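Local coordinates for hypothetical protein (Parabacteroides merdae, PDB 4OO3) that is a putative oxidoreductase that probably uses a nicotinamide dinucleotide bound to its Rossmann fold, its substrate still being unknown, at residues I15-P19 with V41-T45; H52-I56 with W69-V73; G96-K100 with V209-G213; V115-M121 with M144-M149; Y370-A374 with V385-Y391. All coordinates share one frame; numbering follows the deposited sequence.

Contacts 1, 2 and 4 all belong to the parallel sheet of the Rossmann fold. Contacts 1 and 2 are neighbours, with centres about 10 Å apart: strand 38-43 is common ground, V41 N lies 3.0 Å from I72 O, and P19 packs on H52. Contact 4 lies toward the other margin of that sheet, its centre about 16 Å from that of contact 1. Contact 3 joins the Rossmann part to the C-terminal part and touches contact 4 where N98 meets P120. The C-terminal strand ends in contacts 1 and 4 are where this fold usually holds a dinucleotide. Contact 5 stands apart, about 30 Å from contact 4 between centres.

Contact 1 of 5, residues I15-P19 with V41-T45; sequences ITLDP and VYAPT
T16 and Y42 meet through the backbone: Y42 N donates to T16 O over 3.1 Å. One step on, D18 N donates to Y42 O at 2.9 Å with an almost straight N-H...O angle of 175°. Y42 thus spends both its amide and its carbonyl on residues 16 and 18, the alternation expected of a parallel pair, and the two short strands run within 13° of parallel. CA-H groups of V41 and L17 lean on the same two carbonyl oxygens.

The side chains then sort themselves by face. On one, I15 CG2 comes to the edge of the Y42 ring, 3.9 Å from Y42 CD1; it can do so because this methyl is anti to the backbone N (chi1 -59° for CG1). L17 CD1 lies 4.3 Å from Y42 CB. Tyrosine suits this position because its ring fills an apolar layer while its hydroxyl carries on to a hydrogen bond with E86. On the other face two beta-branched residues meet, T16 CB and V41 CG2 being 4.1 Å apart.

At the end of its strand A43 is small enough for its CB to sit 4.0 Å from P19 CD. Beyond the strands, D18 adopts positive phi and turns the chain; its OD1 is 3.3 Å from P44 CD, while OD2 is hydrogen-bonded by Y104.

Around this core, M83 of helix 79-86 packs against I15, L17 and Y42, and V49 and H52 of helix 47-61 pack against the face of T16 and V41. Strands 70-75 and 91-94 extend the sheet beyond this pair, which opens and closes the first beta-alpha-beta unit of the Rossmann fold.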
# COMPACT_ATOMS: atom_id res chain seq x y z
N ILE A 15 4.91 19.81 5.58
CA ILE A 15 5.01 19.58 7.01
C ILE A 15 5.19 18.09 7.20
O ILE A 15 4.43 17.31 6.65
CB ILE A 15 3.73 19.98 7.75
CG1 ILE A 15 3.41 21.46 7.52
CG2 ILE A 15 3.87 19.67 9.23
CD1 ILE A 15 2.01 21.86 7.96
N THR A 16 6.16 17.69 7.99
CA THR A 16 6.31 16.28 8.29
C THR A 16 5.94 16.08 9.75
O THR A 16 6.60 16.60 10.63
CB THR A 16 7.74 15.80 8.00
OG1 THR A 16 8.10 16.22 6.67
CG2 THR A 16 7.83 14.28 8.10
N LEU A 17 4.86 15.35 9.99
CA LEU A 17 4.30 15.21 11.33
C LEU A 17 4.57 13.82 11.90
O LEU A 17 4.09 12.82 11.36
CB LEU A 17 2.80 15.46 11.29
CG LEU A 17 2.07 15.35 12.63
CD1 LEU A 17 2.55 16.41 13.62
CD2 LEU A 17 0.58 15.46 12.38
N ASP A 18 5.33 13.79 12.99
CA ASP A 18 5.64 12.56 13.71
C ASP A 18 6.02 11.42 12.76
O ASP A 18 5.36 10.38 12.74
CB ASP A 18 4.46 12.17 14.59
CG ASP A 18 4.79 11.05 15.57
OD1 ASP A 18 5.98 10.84 15.88
OD2 ASP A 18 3.85 10.39 16.05
N PRO A 19 7.09 11.61 11.97
CA PRO A 19 7.52 10.57 11.03
C PRO A 19 8.09 9.38 11.78
O PRO A 19 8.85 9.56 12.73
CB PRO A 19 8.59 11.26 10.21
CG PRO A 19 9.18 12.27 11.14
CD PRO A 19 8.01 12.76 11.97
N VAL A 41 9.24 20.20 10.22
CA VAL A 41 9.09 18.95 10.96
C VAL A 41 8.61 19.22 12.39
O VAL A 41 9.18 20.07 13.09
CB VAL A 41 10.43 18.18 11.02
CG1 VAL A 41 10.33 16.94 11.91
CG2 VAL A 41 10.91 17.80 9.62
N TYR A 42 7.57 18.51 12.81
CA TYR A 42 7.09 18.53 14.19
C TYR A 42 6.98 17.10 14.69
O TYR A 42 6.29 16.27 14.08
CB TYR A 42 5.72 19.20 14.29
CG TYR A 42 5.71 20.62 13.81
CD1 TYR A 42 5.59 20.91 12.46
CD2 TYR A 42 5.84 21.68 14.70
CE1 TYR A 42 5.59 22.21 12.00
CE2 TYR A 42 5.84 23.00 14.24
CZ TYR A 42 5.71 23.24 12.89
OH TYR A 42 5.70 24.52 12.40
N ALA A 43 7.63 16.80 15.81
CA ALA A 43 7.68 15.44 16.29
C ALA A 43 8.08 15.39 17.75
O ALA A 43 8.76 16.28 18.23
CB ALA A 43 8.67 14.63 15.46
N PRO A 44 7.67 14.32 18.46
CA PRO A 44 8.29 14.13 19.76
C PRO A 44 9.77 13.83 19.57
O PRO A 44 10.19 13.37 18.50
CB PRO A 44 7.54 12.93 20.33
CG PRO A 44 7.10 12.16 19.13
CD PRO A 44 6.84 13.17 18.05
N THR A 45 10.57 14.11 20.59
CA THR A 45 11.99 13.76 20.57
C THR A 45 12.10 12.25 20.51
O THR A 45 11.20 11.55 20.94
CB THR A 45 12.70 14.24 21.85
OG1 THR A 45 12.05 13.67 22.99
CG2 THR A 45 12.69 15.76 21.97

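Contact 2 of 5, residues H52-I56 with W69-V73; sequences HLKRI and WNEIV
E71 and I56 carry this contact, and the glutamate can be followed outward from the strand. Its CB points at the helix. CG, anti to the carbonyl carbon, comes 3.7 Å from I56 CG2, and a bend at chi2 (-74°) then folds the chain so that CD also stays beside that methyl. At the tip the two oxygens part company. OE2 rests 3.6 Å from I56 CG2. OE1 points toward H52, but at 3.9 Å from H52 NE2 it is too distant for a direct bond, and a water closes the interval: it donates to E71 OE1 at 2.7 Å and is hydrogen-bonded, also at 2.7 Å, to H52 NE2. The water sits at the edge of the imidazole and in its plane, while the ring and carboxylate planes are turned 58° from each other. Histidine suits the place because its ring nitrogen can serve this water while the side chain packs on helix 22-26.

Apolar pairs lie to each side of the glutamate. L53 and V73 meet tip to tip, L53 CD2 being 3.9 Å from V73 CG2. I56 CG2 also touches W69 CB at 3.8 Å; the indole itself is steered by a hydrogen bond from NE1 to Q28 O. A branched isoleucine thus fills the angle between tryptophan and carboxylate.

The helix runs nearly antiparallel to the strand, at 162°, as it should in the right-handed beta-alpha-beta crossover formed by strand 38-43, helix 47-61 and strand 70-75. E71 also packs on V39 and V41 of the adjacent strand, and H52 on A24 and A25 of helix 22-26.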
# COMPACT_ATOMS: atom_id res chain seq x y z
N HIS A 52 14.40 9.74 10.75
CA HIS A 52 13.85 10.45 9.61
C HIS A 52 14.83 11.52 9.13
O HIS A 52 15.08 11.63 7.92
CB HIS A 52 12.51 11.10 9.95
CG HIS A 52 12.04 12.06 8.90
ND1 HIS A 52 11.42 11.64 7.74
CD2 HIS A 52 12.15 13.40 8.81
CE1 HIS A 52 11.16 12.69 6.99
NE2 HIS A 52 11.58 13.77 7.61
N LEU A 53 15.37 12.30 10.06
CA LEU A 53 16.30 13.37 9.72
C LEU A 53 17.57 12.85 9.06
O LEU A 53 18.08 13.48 8.13
CB LEU A 53 16.64 14.22 10.95
CG LEU A 53 15.47 15.02 11.55
CD1 LEU A 53 15.95 15.81 12.76
CD2 LEU A 53 14.82 15.93 10.52
N LYS A 54 18.08 11.71 9.53
CA LYS A 54 19.22 11.03 8.88
C LYS A 54 18.96 10.72 7.41
O LYS A 54 19.83 10.93 6.56
CB LYS A 54 19.55 9.71 9.57
CG LYS A 54 20.39 9.83 10.83
CD LYS A 54 21.19 8.55 11.04
CE LYS A 54 21.66 8.40 12.48
NZ LYS A 54 20.57 7.92 13.36
N ARG A 55 17.77 10.21 7.11
CA ARG A 55 17.42 9.85 5.74
C ARG A 55 17.42 11.06 4.84
O ARG A 55 17.95 11.02 3.73
CB ARG A 55 16.05 9.18 5.70
CG ARG A 55 16.04 7.81 6.34
CD ARG A 55 14.62 7.32 6.59
NE ARG A 55 14.65 6.15 7.45
CZ ARG A 55 13.88 5.95 8.52
NH1 ARG A 55 12.96 6.83 8.90
NH2 ARG A 55 14.04 4.83 9.22
N ILE A 56 16.82 12.16 5.31
CA ILE A 56 16.80 13.41 4.55
C ILE A 56 18.21 13.92 4.26
O ILE A 56 18.49 14.36 3.15
CB ILE A 56 16.05 14.54 5.28
CG1 ILE A 56 14.60 14.14 5.59
CG2 ILE A 56 16.09 15.81 4.44
CD1 ILE A 56 13.75 13.79 4.38
N TRP A 69 17.20 19.93 0.86
CA TRP A 69 16.13 20.19 1.82
C TRP A 69 16.66 20.92 3.04
O TRP A 69 17.72 20.58 3.57
CB TRP A 69 15.46 18.90 2.29
CG TRP A 69 14.93 18.09 1.17
CD1 TRP A 69 15.38 16.88 0.76
CD2 TRP A 69 13.83 18.42 0.31
NE1 TRP A 69 14.64 16.43 -0.30
CE2 TRP A 69 13.68 17.36 -0.60
CE3 TRP A 69 12.96 19.51 0.23
CZ2 TRP A 69 12.70 17.35 -1.59
CZ3 TRP A 69 11.99 19.51 -0.75
CH2 TRP A 69 11.86 18.43 -1.65
N ASN A 70 15.91 21.93 3.48
CA ASN A 70 16.17 22.63 4.72
C ASN A 70 15.14 22.23 5.77
O ASN A 70 14.00 22.70 5.75
CB ASN A 70 16.12 24.13 4.49
CG ASN A 70 16.36 24.92 5.76
OD1 ASN A 70 17.07 24.48 6.65
ND2 ASN A 70 15.76 26.10 5.83
N GLU A 71 15.54 21.34 6.67
CA GLU A 71 14.63 20.80 7.66
C GLU A 71 14.57 21.72 8.88
O GLU A 71 15.51 21.79 9.67
CB GLU A 71 15.06 19.39 8.06
CG GLU A 71 15.13 18.41 6.90
CD GLU A 71 13.76 17.98 6.41
OE1 GLU A 71 12.99 17.43 7.22
OE2 GLU A 71 13.48 18.15 5.21
N ILE A 72 13.48 22.46 8.99
CA ILE A 72 13.24 23.33 10.14
C ILE A 72 12.49 22.51 11.17
O ILE A 72 11.29 22.28 11.04
CB ILE A 72 12.43 24.57 9.74
CG1 ILE A 72 13.15 25.34 8.63
CG2 ILE A 72 12.22 25.46 10.95
CD1 ILE A 72 12.25 26.26 7.83
N VAL A 73 13.20 22.07 12.20
CA VAL A 73 12.71 21.03 13.10
C VAL A 73 12.21 21.60 14.42
O VAL A 73 12.81 22.49 15.00
CB VAL A 73 13.84 20.02 13.41
CG1 VAL A 73 13.35 18.94 14.37
CG2 VAL A 73 14.37 19.41 12.11
O HOH W 1 10.77 16.09 6.45

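Contact 3 of 5, residues G96-K100 with V209-G213; sequences GNNGK and VNQQG
N97 ND2 donates to Q211 OE1 at 2.8 Å, the acceptor lying in the plane of the asparagine amide, and N98 ND2 donates to Q212 O at 2.8 Å along a nearly straight path (167°). Q211 O takes two further bonds, both weak, from the backbone N of N98 and of G99; an oxygen among the first amides of a helix is probably favoured by the helix dipole as well.

N97 works in two directions. While ND2 faces the glutamine, OD1 caps helix 98-110, accepting from K100 N at 3.3 Å and weakly from G99 N. With an alanine at N97, Q211 OE1 would probably lose its donor and the first turn of helix 98-110 its side-chain cap. Q211 is in turn fixed by D208, which accepts from NE2, and Q212 NE2 is bonded to D218.

Packing is close around G99, where a side chain would run into N210 O. Glycine lets the two backbones approach until G99 CA and Q211 CA are 4.2 Å apart. N98 also leans on P120.

The short helix 209-212, from the C-terminal part, is therefore held against the start of helix 98-110 of the Rossmann fold.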
# COMPACT_ATOMS: atom_id res chain seq x y z
N GLY A 96 4.05 6.76 9.81
CA GLY A 96 4.63 6.24 11.02
C GLY A 96 3.61 5.55 11.89
O GLY A 96 3.01 4.55 11.49
N ASN A 97 3.41 6.10 13.08
CA ASN A 97 2.51 5.49 14.05
C ASN A 97 1.05 5.54 13.60
O ASN A 97 0.44 6.60 13.59
CB ASN A 97 2.68 6.16 15.41
CG ASN A 97 2.07 5.35 16.52
OD1 ASN A 97 0.87 5.10 16.53
ND2 ASN A 97 2.91 4.89 17.45
N ASN A 98 0.51 4.38 13.26
CA ASN A 98 -0.83 4.28 12.67
C ASN A 98 -1.96 4.39 13.69
O ASN A 98 -3.10 4.66 13.31
CB ASN A 98 -0.96 2.97 11.89
CG ASN A 98 -0.00 2.90 10.71
OD1 ASN A 98 0.24 3.89 10.04
ND2 ASN A 98 0.55 1.72 10.46
N GLY A 99 -1.65 4.19 14.96
CA GLY A 99 -2.65 4.36 16.02
C GLY A 99 -3.01 5.82 16.21
O GLY A 99 -4.18 6.16 16.38
N LYS A 100 -1.99 6.68 16.16
CA LYS A 100 -2.15 8.13 16.23
C LYS A 100 -2.61 8.79 14.91
O LYS A 100 -3.08 9.92 14.93
CB LYS A 100 -0.81 8.75 16.62
CG LYS A 100 -0.30 8.40 18.01
CD LYS A 100 1.19 8.69 18.13
CE LYS A 100 1.55 9.46 19.39
NZ LYS A 100 1.62 8.56 20.57
N VAL A 209 0.37 -4.13 17.72
CA VAL A 209 -0.75 -4.01 16.77
C VAL A 209 -1.71 -2.87 17.10
O VAL A 209 -2.52 -2.50 16.25
CB VAL A 209 -1.55 -5.34 16.64
CG1 VAL A 209 -0.65 -6.45 16.11
CG2 VAL A 209 -2.22 -5.74 17.95
N ASN A 210 -1.64 -2.32 18.31
CA ASN A 210 -2.42 -1.13 18.66
C ASN A 210 -1.87 0.14 18.01
O ASN A 210 -2.57 1.13 17.85
CB ASN A 210 -2.48 -0.94 20.17
CG ASN A 210 -3.26 -2.05 20.88
OD1 ASN A 210 -2.85 -2.51 21.94
ND2 ASN A 210 -4.37 -2.46 20.30
N GLN A 211 -0.59 0.12 17.65
CA GLN A 211 0.05 1.29 17.10
C GLN A 211 0.35 1.13 15.61
O GLN A 211 0.22 2.09 14.84
CB GLN A 211 1.33 1.55 17.87
CG GLN A 211 1.08 1.77 19.35
CD GLN A 211 2.30 2.30 20.06
OE1 GLN A 211 2.71 3.44 19.82
NE2 GLN A 211 2.90 1.49 20.93
N GLN A 212 0.74 -0.07 15.20
CA GLN A 212 1.00 -0.35 13.80
C GLN A 212 -0.30 -0.70 13.08
O GLN A 212 -0.44 -0.42 11.90
CB GLN A 212 2.01 -1.50 13.68
CG GLN A 212 2.31 -1.96 12.27
CD GLN A 212 2.84 -0.86 11.36
OE1 GLN A 212 3.52 0.07 11.80
NE2 GLN A 212 2.54 -0.97 10.07
N GLY A 213 -1.25 -1.29 13.80
CA GLY A 213 -2.42 -1.92 13.20
C GLY A 213 -2.20 -3.42 13.08
O GLY A 213 -1.06 -3.89 13.02

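Contact 4 of 5, residues V115-M121 with M144-M149; sequences VLSDKPM and MLYDIM
L116 meets Y146 at the rim of the phenol: L116 CD1 lies near the ring plane, 4.0 Å from Y146 CD2. F406 packs on the same tyrosine, whose hydroxyl is bonded to E419. The carboxylate of D147 has M121 CE, the methyl of a selenomethionine, 3.7 Å from OD2, an oxygen also held by K426 and Y427. That of D118 divides its oxygens: OD2 accepts from H23, and OD1 takes a water at 2.6 Å that also donates to I148 O.

These groups project from, or follow, a parallel strand pair, with V115 N bonded to M144 O, Y146 N to V115 O, and S117 N to Y146 O at 2.8 Å. V115 and L145 lie side by side on one face, where M121 SE slides past to reach L145 CD1 at 3.6 Å; an unbranched, flexible chain can lie along the leucine there. On the other, L116 CD1 touches I148 CG1 at 3.8 Å. K119 CB lies 3.5 Å from M149 CE; chi1 of 45° sets CG between the backbone N and the carbonyl carbon, where it too meets that methyl, and NZ goes on to a salt bridge with D218.

The chemistry thus changes along the strands, from aliphatic packing to charged ends. D118, K119 and P120, with a cis peptide before the proline, resemble the Glu-Lys-Pro sequence of related Rossmann oxidoreductases, consistent with a place beside the nicotinamide pocket.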
# COMPACT_ATOMS: atom_id res chain seq x y z
N VAL A 115 -3.37 16.67 2.90
CA VAL A 115 -2.69 15.53 3.53
C VAL A 115 -2.38 14.39 2.57
O VAL A 115 -3.27 13.86 1.90
CB VAL A 115 -3.53 14.97 4.70
CG1 VAL A 115 -2.86 13.76 5.33
CG2 VAL A 115 -3.79 16.04 5.74
N LEU A 116 -1.11 14.01 2.51
CA LEU A 116 -0.69 12.76 1.88
C LEU A 116 -0.26 11.82 3.01
O LEU A 116 0.72 12.08 3.71
CB LEU A 116 0.47 12.99 0.90
CG LEU A 116 1.01 11.77 0.14
CD1 LEU A 116 -0.05 11.20 -0.79
CD2 LEU A 116 2.25 12.14 -0.65
N SER A 117 -0.99 10.73 3.18
CA SER A 117 -0.67 9.77 4.23
C SER A 117 -0.34 8.43 3.61
O SER A 117 -0.99 8.00 2.67
CB SER A 117 -1.86 9.61 5.17
OG SER A 117 -1.66 8.52 6.05
N ASP A 118 0.66 7.77 4.17
CA ASP A 118 0.86 6.36 3.89
C ASP A 118 -0.36 5.58 4.40
O ASP A 118 -1.12 6.05 5.25
CB ASP A 118 2.12 5.86 4.60
CG ASP A 118 2.67 4.59 3.97
OD1 ASP A 118 2.11 4.12 2.95
OD2 ASP A 118 3.68 4.08 4.49
N LYS A 119 -0.54 4.39 3.86
CA LYS A 119 -1.50 3.44 4.41
C LYS A 119 -1.01 2.89 5.76
O LYS A 119 0.18 2.95 6.06
CB LYS A 119 -1.77 2.29 3.43
CG LYS A 119 -0.52 1.70 2.77
CD LYS A 119 -0.19 0.29 3.23
CE LYS A 119 0.42 0.25 4.61
NZ LYS A 119 1.24 -0.97 4.76
N PRO A 120 -1.94 2.38 6.60
CA PRO A 120 -3.39 2.48 6.53
C PRO A 120 -3.88 3.72 7.27
O PRO A 120 -3.42 3.98 8.39
CB PRO A 120 -3.85 1.22 7.26
CG PRO A 120 -2.78 0.95 8.26
CD PRO A 120 -1.50 1.52 7.71
N MSE A 121 -4.80 4.45 6.65
CA MSE A 121 -5.38 5.67 7.26
C MSE A 121 -6.39 5.36 8.33
O MSE A 121 -6.82 6.27 9.04
CB MSE A 121 -6.01 6.54 6.17
CG MSE A 121 -4.92 7.03 5.23
SE MSE A 121 -5.53 8.63 4.24
CE MSE A 121 -6.87 7.71 3.15
N MSE A 144 -7.40 18.19 -0.15
CA MSE A 144 -7.27 16.80 -0.53
C MSE A 144 -6.73 15.98 0.60
O MSE A 144 -5.85 16.41 1.33
CB MSE A 144 -6.31 16.69 -1.69
CG MSE A 144 -7.08 16.66 -3.01
SE MSE A 144 -5.76 16.70 -4.47
CE MSE A 144 -4.80 15.10 -3.91
N LEU A 145 -7.29 14.78 0.74
CA LEU A 145 -6.73 13.72 1.57
C LEU A 145 -6.44 12.55 0.63
O LEU A 145 -7.32 12.13 -0.11
CB LEU A 145 -7.74 13.30 2.66
CG LEU A 145 -7.41 12.06 3.50
CD1 LEU A 145 -6.06 12.19 4.19
CD2 LEU A 145 -8.50 11.83 4.54
N TYR A 146 -5.22 12.04 0.67
CA TYR A 146 -4.81 10.96 -0.25
C TYR A 146 -3.89 9.98 0.46
O TYR A 146 -3.10 10.39 1.31
CB TYR A 146 -4.10 11.56 -1.45
CG TYR A 146 -4.10 10.69 -2.69
CD1 TYR A 146 -5.28 10.15 -3.17
CD2 TYR A 146 -2.94 10.46 -3.42
CE1 TYR A 146 -5.30 9.37 -4.32
CE2 TYR A 146 -2.95 9.68 -4.56
CZ TYR A 146 -4.14 9.14 -5.00
OH TYR A 146 -4.19 8.37 -6.13
N ASP A 147 -4.01 8.70 0.12
CA ASP A 147 -3.03 7.72 0.57
C ASP A 147 -2.14 7.21 -0.56
O ASP A 147 -2.27 7.62 -1.70
CB ASP A 147 -3.67 6.60 1.42
CG ASP A 147 -4.65 5.73 0.65
OD1 ASP A 147 -4.79 5.85 -0.59
OD2 ASP A 147 -5.29 4.89 1.32
N ILE A 148 -1.22 6.32 -0.22
CA ILE A 148 -0.14 5.94 -1.12
C ILE A 148 -0.26 4.47 -1.53
O ILE A 148 0.26 3.58 -0.84
CB ILE A 148 1.21 6.23 -0.44
CG1 ILE A 148 1.28 7.72 -0.06
CG2 ILE A 148 2.36 5.86 -1.38
CD1 ILE A 148 2.41 8.08 0.88
N MSE A 149 -0.96 4.23 -2.64
CA MSE A 149 -1.14 2.90 -3.22
C MSE A 149 -0.09 2.68 -4.29
O MSE A 149 -0.34 2.90 -5.48
CB MSE A 149 -2.55 2.76 -3.80
CG MSE A 149 -3.64 2.96 -2.76
SE MSE A 149 -3.65 1.45 -1.51
CE MSE A 149 -2.86 2.31 0.06
O HOH W 2 2.47 2.83 0.74

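Contact 5 of 5, residues Y370-A374 with V385-Y391; sequences YPGVA and VEIPAKY
Y391 reaches P371 because its CG stands anti to the carbonyl carbon (chi1 -68°), which carries the ring across to the turn of residues 370-373. There Y391 OH donates to P371 O at 2.7 Å, in the carbonyl plane and on a lone pair. V373, with CG1 anti to the backbone N (chi1 176°), straddles the interface: CG1 meets V385 CG1 at 3.5 Å, while CG2 touches P388 CD at 3.9 Å and lies near Y391 CE2.

The turn is of type II, closed by V373 N to Y370 O, and glycine suits its third position, where phi is positive and a CB would crowd the preceding carbonyl as well as P388 CG. Farther along, A374 and E386 form an antiparallel hydrogen-bonded pair, A374 N to E386 O at 3.2 Å and E386 N to A374 O at 2.7 Å.

A phenylalanine in place of Y391 would probably keep the ring packing but leave P371 O without its hydroxyl donor and the turn less firmly held.

Backbone bonds thus fix one end of this contact and a phenolic hydroxyl the other, at the hairpin of strands 374-379 and 382-386 that edges the mixed sheet of the C-terminal domain.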
# COMPACT_ATOMS: atom_id res chain seq x y z
N TYR A 370 2.34 -1.10 -23.99
CA TYR A 370 3.58 -1.45 -23.29
C TYR A 370 4.56 -2.10 -24.26
O TYR A 370 4.64 -3.32 -24.34
CB TYR A 370 3.30 -2.41 -22.12
CG TYR A 370 2.25 -1.91 -21.16
CD1 TYR A 370 0.90 -2.19 -21.37
CD2 TYR A 370 2.59 -1.16 -20.04
CE1 TYR A 370 -0.07 -1.74 -20.50
CE2 TYR A 370 1.63 -0.70 -19.16
CZ TYR A 370 0.29 -0.99 -19.39
OH TYR A 370 -0.67 -0.54 -18.53
N PRO A 371 5.32 -1.28 -25.00
CA PRO A 371 6.28 -1.77 -25.99
C PRO A 371 7.20 -2.85 -25.43
O PRO A 371 7.58 -2.79 -24.26
CB PRO A 371 7.08 -0.53 -26.34
CG PRO A 371 6.15 0.60 -26.12
CD PRO A 371 5.23 0.19 -25.01
N GLY A 372 7.55 -3.82 -26.26
CA GLY A 372 8.41 -4.93 -25.85
C GLY A 372 7.66 -6.11 -25.25
O GLY A 372 8.15 -7.23 -25.26
N VAL A 373 6.47 -5.86 -24.71
CA VAL A 373 5.71 -6.89 -24.02
C VAL A 373 5.12 -7.87 -25.03
O VAL A 373 4.35 -7.48 -25.92
CB VAL A 373 4.60 -6.27 -23.14
CG1 VAL A 373 3.74 -7.35 -22.50
CG2 VAL A 373 5.21 -5.39 -22.06
N ALA A 374 5.50 -9.14 -24.89
CA ALA A 374 5.04 -10.21 -25.78
C ALA A 374 4.59 -11.43 -24.96
O ALA A 374 4.67 -11.42 -23.73
CB ALA A 374 6.15 -10.61 -26.73
N VAL A 385 3.44 -13.77 -19.86
CA VAL A 385 3.60 -12.43 -20.42
C VAL A 385 5.04 -11.97 -20.23
O VAL A 385 5.43 -11.59 -19.14
CB VAL A 385 2.64 -11.41 -19.77
CG1 VAL A 385 2.81 -10.03 -20.40
CG2 VAL A 385 1.20 -11.88 -19.91
N GLU A 386 5.81 -12.00 -21.31
CA GLU A 386 7.20 -11.58 -21.30
C GLU A 386 7.25 -10.06 -21.11
O GLU A 386 6.71 -9.31 -21.91
CB GLU A 386 7.86 -11.98 -22.62
CG GLU A 386 9.38 -11.95 -22.64
CD GLU A 386 9.96 -12.23 -24.02
OE1 GLU A 386 9.19 -12.56 -24.95
OE2 GLU A 386 11.19 -12.10 -24.19
N ILE A 387 7.91 -9.62 -20.04
CA ILE A 387 8.01 -8.20 -19.70
C ILE A 387 9.47 -7.77 -19.72
O ILE A 387 10.28 -8.31 -18.96
CB ILE A 387 7.45 -7.94 -18.30
CG1 ILE A 387 5.97 -8.35 -18.23
CG2 ILE A 387 7.60 -6.47 -17.91
CD1 ILE A 387 5.49 -8.65 -16.82
N PRO A 388 9.82 -6.79 -20.58
CA PRO A 388 11.18 -6.23 -20.59
C PRO A 388 11.66 -5.74 -19.22
O PRO A 388 10.88 -5.19 -18.44
CB PRO A 388 11.06 -5.05 -21.55
CG PRO A 388 10.00 -5.47 -22.50
CD PRO A 388 9.02 -6.30 -21.72
N ALA A 389 12.96 -5.92 -18.95
CA ALA A 389 13.57 -5.56 -17.68
C ALA A 389 13.40 -4.08 -17.34
O ALA A 389 13.38 -3.74 -16.16
CB ALA A 389 15.05 -5.91 -17.69
N LYS A 390 13.30 -3.22 -18.35
CA LYS A 390 13.16 -1.78 -18.14
C LYS A 390 11.91 -1.40 -17.33
O LYS A 390 11.92 -0.39 -16.63
CB LYS A 390 13.19 -1.00 -19.47
CG LYS A 390 12.23 -1.52 -20.54
CD LYS A 390 11.64 -0.40 -21.38
CE LYS A 390 10.49 0.29 -20.66
NZ LYS A 390 9.85 1.38 -21.45
N TYR A 391 10.85 -2.21 -17.42
CA TYR A 391 9.63 -1.97 -16.64
C TYR A 391 9.76 -2.30 -15.15
O TYR A 391 8.89 -1.94 -14.36
CB TYR A 391 8.46 -2.76 -17.22
CG TYR A 391 8.01 -2.30 -18.58
CD1 TYR A 391 7.19 -1.19 -18.72
CD2 TYR A 391 8.38 -3.00 -19.73
CE1 TYR A 391 6.75 -0.77 -19.97
CE2 TYR A 391 7.95 -2.59 -20.98
CZ TYR A 391 7.13 -1.48 -21.10
OH TYR A 391 6.71 -1.06 -22.34